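Local coordinates for biogenic amine-binding protein (Rhodnius prolixus, PDB 4GE1) that binds biogenic amines such as serotonin, norepinephrine and tryptamine in a lipocalin barrel, and as a salivary protein probably sequesters host amines during blood feeding, at residues 95-98 against 102-105; 63-68 against 171-176; 22-27 against 119-124; 45-50 against 186-191; 18-23 against 54-59. All coordinates share one frame; numbering follows the deposited sequence.

How the contacts relate
All five contacts belong to one lipocalin barrel. Contact 3 spans the barrel interior between strands 23-31 and 120-127, and contact 5 packs helix 16-19 and its exit against strand 55-64; their segments overlap at Gly22 and Ser23, with centres about 12 Å apart. Contact 4 sets helix 181-189 on strand 43-50, about 8 Å from contact 5 between centres. Contact 1, a hairpin end nested in the chain inside contact 4, touches that helix. Contact 2, about 25 Å from contact 5 between centres, joins the far end of strand 55-64 to a late loop. Contacts 3 and 5 lie beside the amine pocket; contact 1 closes a hairpin, and contacts 2 and 4 fasten loop and helix to the barrel.

Contact 1 of 5, residues 95-98 against 102-105; sequences IVEK and KIDE
Ile95 faces two residues of the partner strand at once, Ile103 and Asp104, which makes this antiparallel pairing a classic beta bulge. The carbonyl oxygen of Ile95 is gripped twice: Ile103 N reaches Ile95 O at 2.7 Å, and Asp104 N reaches the same Ile95 O at 3.3 Å, a longer but straighter bond. In return Ile95 N donates to Asp104 O at 2.7 Å. Beyond the bulge the register has slipped by one, and Val96 pairs with Lys102 without hydrogen bonds, their CA atoms 4.5 Å apart. The extra residue is taken up at Ile103, whose psi of -48° departs from the extended form and turns its side chain toward the first strand. Its CB sits 3.4 Å from Ile95 O, and the CG1 branch, anti to the carbonyl carbon, carries CD1 on to the carboxylate of Glu97. There Ile103 CD1 lies 3.5 Å from Glu97 OE2, the two side chains crossing at about a right angle; the carboxylate, OE2 foremost, rests against the methyl tip in a van der Waals contact. Ile95 CG2 meets the CB of Ile103 at 4.3 Å, whereas the end of the Ile95 side chain leads away from the partner strand, to about 6 Å from the bound tryptamine, and touches Asp73 of the pocket. The pairing ends the hairpin of strands 88-96 and 102-115. Strand 69-78 flanks it beside Val96, whose side chain also meets Leu187 of helix 181-189, while Lys102 leans on Tyr195 near the C terminus.

Contact 2 of 5, residues 63-68 against 171-176; sequences YNPNAK and TTLGNK
The two backbones approach most closely at Pro65 and Lys176, whose CA atoms stand 6.0 Å apart where strand 55-64 has just ended, Lys176 lying within the short 3-10 segment 175-176. Pro65 carries most of the contact: its ring is wedged against two residues of the loop. Pro65 CB faces the CB of Lys176 at 4.0 Å, and on the next ring corner Pro65 CG meets Leu173 CD1 at 4.1 Å, the proline ring and the leucine crossing at about a right angle. The lysine contributes only the root of its side chain, since the chain bends at chi2 and leads its amino end away. Tyr63 adds a third touch, its CE2 lying 3.4 Å from Lys176 O. That carbonyl approaches the ring at the edge, near its plane, where the partly positive ring hydrogens should suit an oxygen. Both backbones are shaped by local bonds. Asn64 OD1 accepts from Ala67 N at 2.9 Å in the carbonyl plane, an Asx motif that folds the chain back after the strand, while Lys176 N reaches Leu173 O at 3.2 Å and draws the two contact residues of the loop together. The Asn64 amide nitrogen is held in turn by Val38 O and Asn42 OD1. Next to Lys176 comes Cys177, whose disulfide to Cys43 ties this loop to strand 43-50. Pro65 and Leu173 both rest on Cys43, and Tyr63 pairs with it through the backbone, so the loop between strand 168-169 and helix 181-189 is fastened where strand 43-50 starts and strand 55-64 finishes.

Contact 3 of 5, residues 22-27 against 119-124; sequences GSWYIT and KYSVVH
Lys119 meets Trp24 through its backbone, Lys119 O lying 3.8 Å from Trp24 CZ3, while its side chain points away. At Tyr120 the backbone again does the touching: Tyr120 C comes within 3.6 Å of Trp24 CZ3, and Tyr120 N lies at the edge of the indole in its plane. The phenol ring turns away from the tryptophan, its hydroxyl hydrogen-bonded to Asp114. Ser121 then covers one face of the indole. Its CB stands 4.3 Å from the centroid of the six-membered ring, 27° off the normal, a CH-pi contact. A chi1 of 61° sets OG between the backbone N and the carbonyl carbon and brings it over the six-membered ring on the same face, 3.6 Å from Trp24 CZ3. Trp24 belongs to the Gly-x-Trp signature that opens the first lipocalin strand, here Gly22 to Trp24, and Arg141 makes the familiar cation-pi contact with its indole. No polar bond joins Ser121 to the indole; the hydroxyl rests over its pi face and has its hydrogen bond with Gln139 NE2. Since Gln139 lines the tryptamine pocket, Ser121 is consistent with a second-shell role in positioning that amide.

Contact 4 of 5, residues 45-50 against 186-191; sequences KFLHQK and KLLKQS
Leu188, near the end of the C-terminal helix 181-189, packs its isobutyl group on the outer surface of the lipocalin barrel, between the alternate residues Leu47 and Gln49 of strand 43-50. It supplies the helix side of the contact by itself. Its CD1 branch reaches down to the strand, 3.6 Å from Gln49 CG, and also rests against the backbone, where CD1 lies 3.7 Å from Leu47 O and 4.2 Å from the CA of His48. The CD2 branch spreads along the strand: Leu188 CD2 meets Leu47 CD2 at 4.0 Å, the two leucines crossing at about a right angle, and also touches Gln49 OE1 at 3.7 Å. With CG anti to the backbone N (chi1 -172°), Leu188 projects from the helix straight into this groove. Gln49 is stretched beyond CG, and its aliphatic part with the carboxamide carbon flanks the leucine, Gln49 CD standing 3.9 Å from Leu188 CG. His48 between them, and Phe46 before Leu47, direct their side chains to the barrel interior. Gln190, itself the first residue to leave helical geometry, closes the last turn with its N on Lys186 O at 3.0 Å. Leu188 O, close to the amide of Gln49 but too distant to bond it, takes its hydrogen bond from Lys57 NZ on the neighbouring strand. The contact therefore divides its labour: helix and strand meet by van der Waals contact of the leucine with carbon and oxygen atoms, without a polar bond between the two segments, while the charge of Lys57, shared with Glu196, would probably interact favourably with the carbonyl end of the helix.

Contact 5 of 5, residues 18-23 against 54-59; sequences NFFTGS and GKIKEV
Glu58 OE1 accepts a hydrogen bond from His48 ND1 and at the same time lies at the edge of the Phe20 ring, near its plane and 3.8 Å from CE2. The other carboxylate oxygen, Glu58 OE2, is bonded to the hydroxyl of Tyr89, a residue of the ligand pocket, and the side chain comes within about 4 Å of the bound tryptamine. These two bonds probably fix the carboxylate's rotation; its plane stands 86° from that of the Phe20 ring. The contact belongs to the lipocalin barrel where the N-terminal helix 16-19 runs into the first strand, consistent with the short helix that closes one end of such barrels, and joins that lead to strand 55-64. Phe20 sits at the centre of an inverse gamma turn, with Thr21 N weakly bonded to Phe19 O at 2.9 Å. The turn redirects the chain after the helix and points Phe20 toward the strand. The ring is sandwiched. Over one face comes the CG2 methyl of Ile56, a CH-pi contact 3.9 Å from the centroid and 22° off the normal. CG2 is the branch anti to the backbone N of Ile56, and the two side chains cross at about a right angle. His48 also meets the Phe20 ring edge-to-face, so the histidine that binds the glutamate packs on the same phenylalanine. On the face opposite Ile56, the ring atom CD1 of Phe19 stands over the centre of the Phe20 ring, 3.8 Å above its plane.

Contact 1 of 5, residues 95-98 against 102-105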
# COMPACT_ATOMS: atom_id res chain seq x y z
N ILE A 95 -8.98 9.15 -3.55
CA ILE A 95 -7.90 10.11 -3.72
C ILE A 95 -8.42 11.42 -3.16
O ILE A 95 -9.48 11.89 -3.58
CB ILE A 95 -7.54 10.30 -5.21
CG1 ILE A 95 -7.32 8.95 -5.90
CG2 ILE A 95 -6.34 11.22 -5.38
CD1 ILE A 95 -6.22 8.13 -5.30
N VAL A 96 -7.68 12.01 -2.22
CA VAL A 96 -8.16 13.21 -1.54
C VAL A 96 -7.14 14.35 -1.48
O VAL A 96 -5.93 14.13 -1.58
CB VAL A 96 -8.59 12.89 -0.11
CG1 VAL A 96 -9.65 11.79 -0.11
CG2 VAL A 96 -7.40 12.46 0.71
N GLU A 97 -7.65 15.56 -1.32
CA GLU A 97 -6.84 16.72 -0.98
C GLU A 97 -6.31 16.58 0.44
O GLU A 97 -6.77 15.73 1.21
CB GLU A 97 -7.68 18.00 -1.06
CG GLU A 97 -8.32 18.26 -2.41
CD GLU A 97 -7.33 18.73 -3.44
OE1 GLU A 97 -6.13 18.86 -3.11
OE2 GLU A 97 -7.74 18.99 -4.60
N LYS A 98 -5.36 17.44 0.79
CA LYS A 98 -4.75 17.43 2.11
C LYS A 98 -5.81 17.50 3.21
O LYS A 98 -5.64 16.89 4.27
CB LYS A 98 -3.79 18.61 2.25
CG LYS A 98 -2.94 18.60 3.50
CD LYS A 98 -1.70 19.46 3.34
CE LYS A 98 -1.71 20.65 4.28
NZ LYS A 98 -0.43 21.41 4.23
N LYS A 102 -12.70 14.91 -1.43
CA LYS A 102 -12.56 13.87 -2.44
C LYS A 102 -12.21 14.44 -3.82
O LYS A 102 -12.89 15.33 -4.33
CB LYS A 102 -13.85 13.03 -2.52
CG LYS A 102 -13.95 12.16 -3.77
CD LYS A 102 -15.11 12.60 -4.64
CE LYS A 102 -15.07 11.96 -6.02
NZ LYS A 102 -15.97 12.68 -6.98
N ILE A 103 -11.14 13.91 -4.41
CA ILE A 103 -10.79 14.19 -5.80
C ILE A 103 -11.38 13.11 -6.73
O ILE A 103 -12.00 13.43 -7.75
CB ILE A 103 -9.27 14.24 -5.99
CG1 ILE A 103 -8.69 15.48 -5.29
CG2 ILE A 103 -8.90 14.26 -7.47
CD1 ILE A 103 -7.19 15.63 -5.44
N ASP A 104 -11.18 11.85 -6.35
CA ASP A 104 -11.64 10.70 -7.14
C ASP A 104 -11.68 9.47 -6.23
O ASP A 104 -11.12 9.48 -5.12
CB ASP A 104 -10.69 10.44 -8.32
CG ASP A 104 -11.29 9.52 -9.38
OD1 ASP A 104 -12.38 8.95 -9.16
OD2 ASP A 104 -10.66 9.37 -10.45
N GLU A 105 -12.34 8.41 -6.71
CA GLU A 105 -12.47 7.17 -5.95
C GLU A 105 -12.44 5.93 -6.87
O GLU A 105 -12.78 6.00 -8.07
CB GLU A 105 -13.77 7.17 -5.12
CG GLU A 105 -15.06 7.38 -5.94
CD GLU A 105 -16.31 7.60 -5.07
OE1 GLU A 105 -17.04 6.62 -4.81
OE2 GLU A 105 -16.57 8.76 -4.67

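Contact 2 of 5, residues 63-68 against 171-176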
# COMPACT_ATOMS: atom_id res chain seq x y z
N TYR A 63 4.85 11.24 -1.83
CA TYR A 63 5.66 12.41 -2.12
C TYR A 63 6.53 12.19 -3.35
O TYR A 63 7.30 11.22 -3.41
CB TYR A 63 6.56 12.74 -0.93
CG TYR A 63 7.43 13.95 -1.18
CD1 TYR A 63 6.87 15.21 -1.25
CD2 TYR A 63 8.80 13.82 -1.36
CE1 TYR A 63 7.64 16.32 -1.48
CE2 TYR A 63 9.59 14.94 -1.60
CZ TYR A 63 9.00 16.19 -1.66
OH TYR A 63 9.76 17.31 -1.89
N ASN A 64 6.41 13.09 -4.32
CA ASN A 64 7.25 13.06 -5.53
C ASN A 64 8.38 14.09 -5.43
O ASN A 64 8.14 15.29 -5.56
CB ASN A 64 6.40 13.34 -6.77
CG ASN A 64 7.20 13.16 -8.07
OD1 ASN A 64 7.88 14.08 -8.52
ND2 ASN A 64 7.12 11.98 -8.66
N PRO A 65 9.61 13.63 -5.19
CA PRO A 65 10.78 14.52 -5.07
C PRO A 65 11.06 15.38 -6.31
O PRO A 65 11.47 16.53 -6.16
CB PRO A 65 11.93 13.54 -4.83
CG PRO A 65 11.28 12.33 -4.24
CD PRO A 65 9.96 12.23 -4.93
N ASN A 66 10.86 14.84 -7.51
CA ASN A 66 11.12 15.63 -8.71
C ASN A 66 10.25 16.88 -8.77
O ASN A 66 10.71 17.95 -9.14
CB ASN A 66 10.98 14.80 -9.99
CG ASN A 66 11.19 15.63 -11.25
OD1 ASN A 66 12.30 16.07 -11.53
ND2 ASN A 66 10.11 15.86 -12.00
N ALA A 67 8.98 16.73 -8.40
CA ALA A 67 8.04 17.85 -8.42
C ALA A 67 7.90 18.49 -7.04
O ALA A 67 7.31 19.56 -6.89
CB ALA A 67 6.68 17.39 -8.95
N LYS A 68 8.45 17.83 -6.03
CA LYS A 68 8.31 18.29 -4.65
C LYS A 68 6.84 18.48 -4.31
O LYS A 68 6.42 19.54 -3.82
CB LYS A 68 9.08 19.59 -4.43
CG LYS A 68 10.59 19.45 -4.56
CD LYS A 68 11.29 20.69 -4.04
CE LYS A 68 12.79 20.60 -4.22
NZ LYS A 68 13.20 20.80 -5.64
N THR A 171 14.27 3.60 -2.46
CA THR A 171 15.34 4.01 -1.56
C THR A 171 16.52 4.61 -2.33
O THR A 171 17.58 4.88 -1.76
CB THR A 171 15.84 2.84 -0.65
OG1 THR A 171 16.92 2.15 -1.27
CG2 THR A 171 14.70 1.86 -0.32
N THR A 172 16.34 4.82 -3.64
CA THR A 172 17.32 5.57 -4.43
C THR A 172 17.01 7.06 -4.37
O THR A 172 17.91 7.89 -4.43
CB THR A 172 17.37 5.12 -5.90
OG1 THR A 172 16.07 5.28 -6.50
CG2 THR A 172 17.81 3.67 -6.01
N LEU A 173 15.73 7.38 -4.26
CA LEU A 173 15.33 8.76 -4.02
C LEU A 173 15.96 9.17 -2.69
O LEU A 173 16.54 10.26 -2.56
CB LEU A 173 13.81 8.88 -3.97
CG LEU A 173 13.06 8.35 -5.20
CD1 LEU A 173 11.58 8.31 -4.93
CD2 LEU A 173 13.34 9.21 -6.39
N GLY A 174 15.86 8.27 -1.71
CA GLY A 174 16.57 8.39 -0.44
C GLY A 174 16.60 9.76 0.21
O GLY A 174 15.67 10.14 0.91
N ASN A 175 17.69 10.48 -0.03
CA ASN A 175 17.94 11.76 0.65
C ASN A 175 16.82 12.78 0.49
O ASN A 175 16.59 13.61 1.38
CB ASN A 175 19.26 12.37 0.19
CG ASN A 175 19.51 13.73 0.80
OD1 ASN A 175 19.34 14.76 0.14
ND2 ASN A 175 19.90 13.75 2.07
N LYS A 176 16.12 12.73 -0.64
CA LYS A 176 15.10 13.73 -0.92
C LYS A 176 13.71 13.28 -0.46
O LYS A 176 12.73 13.96 -0.71
CB LYS A 176 15.08 14.04 -2.42
CG LYS A 176 16.43 14.47 -2.97
CD LYS A 176 16.90 15.79 -2.38
CE LYS A 176 18.34 16.09 -2.77
NZ LYS A 176 18.59 15.94 -4.23

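Contact 3 of 5, residues 22-27 against 119-124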
# COMPACT_ATOMS: atom_id res chain seq x y z
N GLY A 22 0.10 0.81 13.33
CA GLY A 22 1.33 1.51 13.01
C GLY A 22 1.36 1.90 11.54
O GLY A 22 0.31 2.18 10.95
N SER A 23 2.54 1.88 10.95
CA SER A 23 2.72 2.38 9.59
C SER A 23 3.68 1.53 8.75
O SER A 23 4.39 0.67 9.27
CB SER A 23 3.24 3.82 9.64
OG SER A 23 4.49 3.87 10.30
N TRP A 24 3.69 1.82 7.45
CA TRP A 24 4.52 1.11 6.47
C TRP A 24 5.20 2.08 5.50
O TRP A 24 4.62 3.09 5.13
CB TRP A 24 3.65 0.16 5.63
CG TRP A 24 3.10 -1.04 6.37
CD1 TRP A 24 1.85 -1.18 6.91
CD2 TRP A 24 3.77 -2.29 6.62
NE1 TRP A 24 1.71 -2.42 7.48
CE2 TRP A 24 2.87 -3.12 7.31
CE3 TRP A 24 5.05 -2.77 6.31
CZ2 TRP A 24 3.21 -4.41 7.72
CZ3 TRP A 24 5.38 -4.04 6.71
CH2 TRP A 24 4.47 -4.85 7.41
N TYR A 25 6.41 1.74 5.09
CA TYR A 25 7.08 2.47 4.03
C TYR A 25 7.14 1.59 2.78
O TYR A 25 7.45 0.41 2.87
CB TYR A 25 8.51 2.85 4.44
CG TYR A 25 8.58 3.81 5.60
CD1 TYR A 25 8.67 3.35 6.91
CD2 TYR A 25 8.57 5.18 5.39
CE1 TYR A 25 8.74 4.23 7.98
CE2 TYR A 25 8.64 6.07 6.45
CZ TYR A 25 8.72 5.58 7.74
OH TYR A 25 8.79 6.46 8.80
N ILE A 26 6.82 2.18 1.63
CA ILE A 26 6.92 1.47 0.36
C ILE A 26 8.33 1.65 -0.19
O ILE A 26 8.70 2.74 -0.63
CB ILE A 26 5.87 1.93 -0.64
CG1 ILE A 26 4.48 1.84 0.01
CG2 ILE A 26 5.92 1.08 -1.91
CD1 ILE A 26 3.33 1.91 -0.97
N THR A 27 9.12 0.58 -0.14
CA THR A 27 10.53 0.68 -0.47
C THR A 27 10.85 0.36 -1.93
O THR A 27 11.75 0.96 -2.52
CB THR A 27 11.36 -0.25 0.45
OG1 THR A 27 10.84 -1.58 0.38
CG2 THR A 27 11.29 0.25 1.89
N LYS A 119 8.11 -6.43 10.21
CA LYS A 119 9.22 -5.96 9.38
C LYS A 119 8.83 -5.64 7.94
O LYS A 119 9.06 -4.52 7.47
CB LYS A 119 10.37 -6.96 9.39
CG LYS A 119 11.18 -6.95 10.67
CD LYS A 119 12.34 -7.92 10.59
CE LYS A 119 13.22 -7.82 11.82
NZ LYS A 119 12.44 -8.08 13.06
N TYR A 120 8.26 -6.62 7.25
CA TYR A 120 8.01 -6.50 5.82
C TYR A 120 6.67 -7.09 5.39
O TYR A 120 6.11 -7.95 6.06
CB TYR A 120 9.12 -7.22 5.04
CG TYR A 120 8.93 -8.73 5.00
CD1 TYR A 120 8.25 -9.35 3.95
CD2 TYR A 120 9.42 -9.53 6.02
CE1 TYR A 120 8.07 -10.73 3.92
CE2 TYR A 120 9.25 -10.91 6.00
CZ TYR A 120 8.57 -11.51 4.95
OH TYR A 120 8.41 -12.87 4.93
N SER A 121 6.17 -6.60 4.27
CA SER A 121 5.04 -7.23 3.60
C SER A 121 5.19 -7.06 2.10
O SER A 121 5.80 -6.09 1.64
CB SER A 121 3.71 -6.64 4.07
OG SER A 121 3.64 -5.25 3.79
N VAL A 122 4.66 -7.99 1.34
CA VAL A 122 4.71 -7.91 -0.11
C VAL A 122 3.29 -7.97 -0.65
O VAL A 122 2.51 -8.85 -0.28
CB VAL A 122 5.58 -9.03 -0.69
CG1 VAL A 122 5.62 -8.95 -2.20
CG2 VAL A 122 6.98 -8.95 -0.09
N VAL A 123 2.93 -7.02 -1.51
CA VAL A 123 1.54 -6.86 -1.87
C VAL A 123 1.33 -6.72 -3.37
O VAL A 123 2.21 -6.25 -4.09
CB VAL A 123 0.89 -5.66 -1.10
CG1 VAL A 123 1.40 -4.31 -1.64
CG2 VAL A 123 -0.63 -5.73 -1.14
N HIS A 124 0.17 -7.16 -3.84
CA HIS A 124 -0.29 -6.87 -5.19
C HIS A 124 -1.60 -6.09 -5.09
O HIS A 124 -2.55 -6.55 -4.44
CB HIS A 124 -0.49 -8.16 -5.98
CG HIS A 124 -1.19 -7.97 -7.29
ND1 HIS A 124 -2.54 -8.14 -7.44
CD2 HIS A 124 -0.71 -7.60 -8.51
CE1 HIS A 124 -2.88 -7.90 -8.70
NE2 HIS A 124 -1.79 -7.57 -9.37

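Contact 4 of 5, residues 45-50 against 186-191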
# COMPACT_ATOMS: atom_id res chain seq x y z
N LYS A 45 4.53 6.63 2.46
CA LYS A 45 4.38 6.10 3.80
C LYS A 45 2.89 6.04 4.05
O LYS A 45 2.14 6.92 3.62
CB LYS A 45 5.05 7.01 4.83
CG LYS A 45 4.80 6.63 6.28
CD LYS A 45 5.59 7.51 7.24
CE LYS A 45 5.44 7.04 8.68
NZ LYS A 45 6.34 7.80 9.62
N PHE A 46 2.43 4.99 4.72
CA PHE A 46 1.03 4.96 5.09
C PHE A 46 0.77 4.55 6.53
O PHE A 46 1.58 3.86 7.16
CB PHE A 46 0.13 4.23 4.07
CG PHE A 46 0.43 2.76 3.86
CD1 PHE A 46 -0.39 1.78 4.41
CD2 PHE A 46 1.49 2.36 3.06
CE1 PHE A 46 -0.15 0.42 4.18
CE2 PHE A 46 1.74 1.00 2.82
CZ PHE A 46 0.92 0.03 3.40
N LEU A 47 -0.35 5.03 7.05
CA LEU A 47 -0.72 4.82 8.44
C LEU A 47 -2.07 4.11 8.46
O LEU A 47 -3.00 4.52 7.77
CB LEU A 47 -0.84 6.17 9.14
CG LEU A 47 -0.81 6.23 10.67
CD1 LEU A 47 0.56 5.81 11.16
CD2 LEU A 47 -1.15 7.63 11.15
N HIS A 48 -2.20 3.06 9.25
CA HIS A 48 -3.50 2.39 9.26
C HIS A 48 -3.96 1.82 10.59
O HIS A 48 -3.17 1.64 11.52
CB HIS A 48 -3.62 1.38 8.10
CG HIS A 48 -2.60 0.29 8.11
ND1 HIS A 48 -2.40 -0.56 7.04
CD2 HIS A 48 -1.72 -0.10 9.07
CE1 HIS A 48 -1.44 -1.42 7.33
NE2 HIS A 48 -1.01 -1.16 8.56
N GLN A 49 -5.26 1.55 10.68
CA GLN A 49 -5.84 1.06 11.91
C GLN A 49 -7.04 0.18 11.63
O GLN A 49 -7.69 0.29 10.59
CB GLN A 49 -6.29 2.23 12.79
CG GLN A 49 -7.10 3.26 12.01
CD GLN A 49 -7.95 4.17 12.89
OE1 GLN A 49 -7.51 4.66 13.93
NE2 GLN A 49 -9.18 4.41 12.44
N LYS A 50 -7.32 -0.71 12.59
CA LYS A 50 -8.55 -1.47 12.62
C LYS A 50 -9.23 -1.15 13.96
O LYS A 50 -8.66 -1.38 15.02
CB LYS A 50 -8.23 -2.97 12.55
CG LYS A 50 -9.47 -3.87 12.65
CD LYS A 50 -9.10 -5.35 12.72
CE LYS A 50 -9.27 -5.92 14.14
NZ LYS A 50 -10.69 -5.93 14.61
N LYS A 186 -3.82 13.36 11.02
CA LYS A 186 -5.05 14.12 10.92
C LYS A 186 -6.15 13.42 10.11
O LYS A 186 -7.30 13.34 10.54
CB LYS A 186 -4.75 15.50 10.33
CG LYS A 186 -5.90 16.48 10.39
CD LYS A 186 -5.49 17.79 9.73
CE LYS A 186 -5.21 17.58 8.25
NZ LYS A 186 -6.44 17.21 7.51
N LEU A 187 -5.80 12.91 8.92
CA LEU A 187 -6.82 12.28 8.09
C LEU A 187 -7.30 10.96 8.70
O LEU A 187 -8.47 10.59 8.58
CB LEU A 187 -6.31 12.08 6.65
CG LEU A 187 -6.20 13.36 5.81
CD1 LEU A 187 -5.70 13.07 4.42
CD2 LEU A 187 -7.55 14.07 5.75
N LEU A 188 -6.40 10.27 9.39
CA LEU A 188 -6.76 9.01 10.03
C LEU A 188 -7.87 9.23 11.07
O LEU A 188 -8.76 8.38 11.22
CB LEU A 188 -5.54 8.37 10.68
CG LEU A 188 -5.75 6.95 11.21
CD1 LEU A 188 -5.57 5.93 10.10
CD2 LEU A 188 -4.79 6.67 12.36
N LYS A 189 -7.81 10.35 11.77
CA LYS A 189 -8.78 10.63 12.82
C LYS A 189 -10.03 11.35 12.28
O LYS A 189 -11.10 11.27 12.88
CB LYS A 189 -8.14 11.41 13.97
CG LYS A 189 -9.03 11.55 15.19
CD LYS A 189 -8.22 11.61 16.48
CE LYS A 189 -7.26 12.80 16.48
NZ LYS A 189 -6.52 12.91 17.78
N GLN A 190 -9.88 12.01 11.14
CA GLN A 190 -10.98 12.73 10.49
C GLN A 190 -12.16 11.83 10.11
O GLN A 190 -11.96 10.69 9.70
CB GLN A 190 -10.45 13.43 9.24
CG GLN A 190 -11.44 14.36 8.56
CD GLN A 190 -10.73 15.48 7.82
OE1 GLN A 190 -9.81 16.10 8.36
NE2 GLN A 190 -11.13 15.72 6.58
N SER A 191 -13.37 12.36 10.23
CA SER A 191 -14.56 11.60 9.85
C SER A 191 -14.85 11.68 8.35
O SER A 191 -14.75 12.75 7.75
CB SER A 191 -15.79 12.07 10.64
OG SER A 191 -16.94 11.34 10.24

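Contact 5 of 5, residues 18-23 against 54-59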
# COMPACT_ATOMS: atom_id res chain seq x y z
N ASN A 18 -2.48 -7.71 14.19
CA ASN A 18 -1.04 -7.49 14.15
C ASN A 18 -0.57 -6.78 12.89
O ASN A 18 0.57 -6.31 12.82
CB ASN A 18 -0.28 -8.81 14.27
CG ASN A 18 -0.40 -9.44 15.65
OD1 ASN A 18 -0.67 -8.76 16.64
ND2 ASN A 18 -0.20 -10.75 15.71
N PHE A 19 -1.42 -6.72 11.88
CA PHE A 19 -1.01 -6.11 10.62
C PHE A 19 -1.46 -4.66 10.52
O PHE A 19 -0.66 -3.76 10.23
CB PHE A 19 -1.50 -6.91 9.42
CG PHE A 19 -0.92 -6.45 8.11
CD1 PHE A 19 -1.58 -5.52 7.33
CD2 PHE A 19 0.30 -6.96 7.65
CE1 PHE A 19 -1.04 -5.09 6.11
CE2 PHE A 19 0.84 -6.54 6.45
CZ PHE A 19 0.17 -5.61 5.68
N PHE A 20 -2.75 -4.42 10.75
CA PHE A 20 -3.31 -3.08 10.61
C PHE A 20 -3.08 -2.22 11.86
O PHE A 20 -4.03 -1.80 12.53
CB PHE A 20 -4.79 -3.16 10.25
CG PHE A 20 -5.06 -3.81 8.93
CD1 PHE A 20 -5.61 -5.08 8.86
CD2 PHE A 20 -4.73 -3.16 7.75
CE1 PHE A 20 -5.87 -5.68 7.64
CE2 PHE A 20 -4.98 -3.74 6.52
CZ PHE A 20 -5.55 -5.01 6.46
N THR A 21 -1.82 -1.97 12.16
CA THR A 21 -1.45 -1.05 13.22
C THR A 21 -0.11 -0.42 12.88
O THR A 21 0.71 -1.04 12.20
CB THR A 21 -1.36 -1.75 14.59
OG1 THR A 21 -0.97 -0.79 15.58
CG2 THR A 21 -0.33 -2.86 14.55
N GLY A 22 0.10 0.81 13.33
CA GLY A 22 1.33 1.51 13.01
C GLY A 22 1.36 1.90 11.54
O GLY A 22 0.31 2.18 10.95
N SER A 23 2.54 1.88 10.95
CA SER A 23 2.72 2.38 9.59
C SER A 23 3.68 1.53 8.75
O SER A 23 4.39 0.67 9.27
CB SER A 23 3.24 3.82 9.64
OG SER A 23 4.49 3.87 10.30
N GLY A 54 -14.92 -2.78 13.54
CA GLY A 54 -14.52 -3.62 12.42
C GLY A 54 -14.09 -2.87 11.17
O GLY A 54 -13.88 -3.47 10.12
N LYS A 55 -13.96 -1.55 11.27
CA LYS A 55 -13.51 -0.74 10.15
C LYS A 55 -11.99 -0.76 10.02
O LYS A 55 -11.26 -0.67 11.02
CB LYS A 55 -14.00 0.70 10.28
CG LYS A 55 -15.52 0.86 10.19
CD LYS A 55 -15.93 2.33 10.30
CE LYS A 55 -17.43 2.51 10.05
NZ LYS A 55 -18.18 3.01 11.25
N ILE A 56 -11.50 -0.88 8.79
CA ILE A 56 -10.07 -0.70 8.53
C ILE A 56 -9.88 0.57 7.72
O ILE A 56 -10.61 0.82 6.76
CB ILE A 56 -9.45 -1.93 7.82
CG1 ILE A 56 -9.43 -3.14 8.76
CG2 ILE A 56 -8.03 -1.63 7.36
CD1 ILE A 56 -10.69 -3.93 8.74
N LYS A 57 -8.90 1.37 8.10
CA LYS A 57 -8.70 2.66 7.47
C LYS A 57 -7.22 2.82 7.19
O LYS A 57 -6.41 2.55 8.07
CB LYS A 57 -9.18 3.78 8.40
CG LYS A 57 -9.08 5.18 7.81
CD LYS A 57 -9.94 6.14 8.62
CE LYS A 57 -9.95 7.54 8.03
NZ LYS A 57 -10.83 8.43 8.86
N GLU A 58 -6.87 3.22 5.97
CA GLU A 58 -5.46 3.31 5.59
C GLU A 58 -5.18 4.61 4.85
O GLU A 58 -5.77 4.86 3.80
CB GLU A 58 -5.06 2.11 4.73
CG GLU A 58 -5.60 0.77 5.20
CD GLU A 58 -5.10 -0.40 4.37
OE1 GLU A 58 -3.90 -0.72 4.46
OE2 GLU A 58 -5.91 -0.99 3.62
N VAL A 59 -4.30 5.43 5.42
CA VAL A 59 -4.05 6.75 4.87
C VAL A 59 -2.65 6.84 4.29
O VAL A 59 -1.67 6.55 4.98
CB VAL A 59 -4.23 7.84 5.94
CG1 VAL A 59 -3.84 9.20 5.37
CG2 VAL A 59 -5.67 7.87 6.44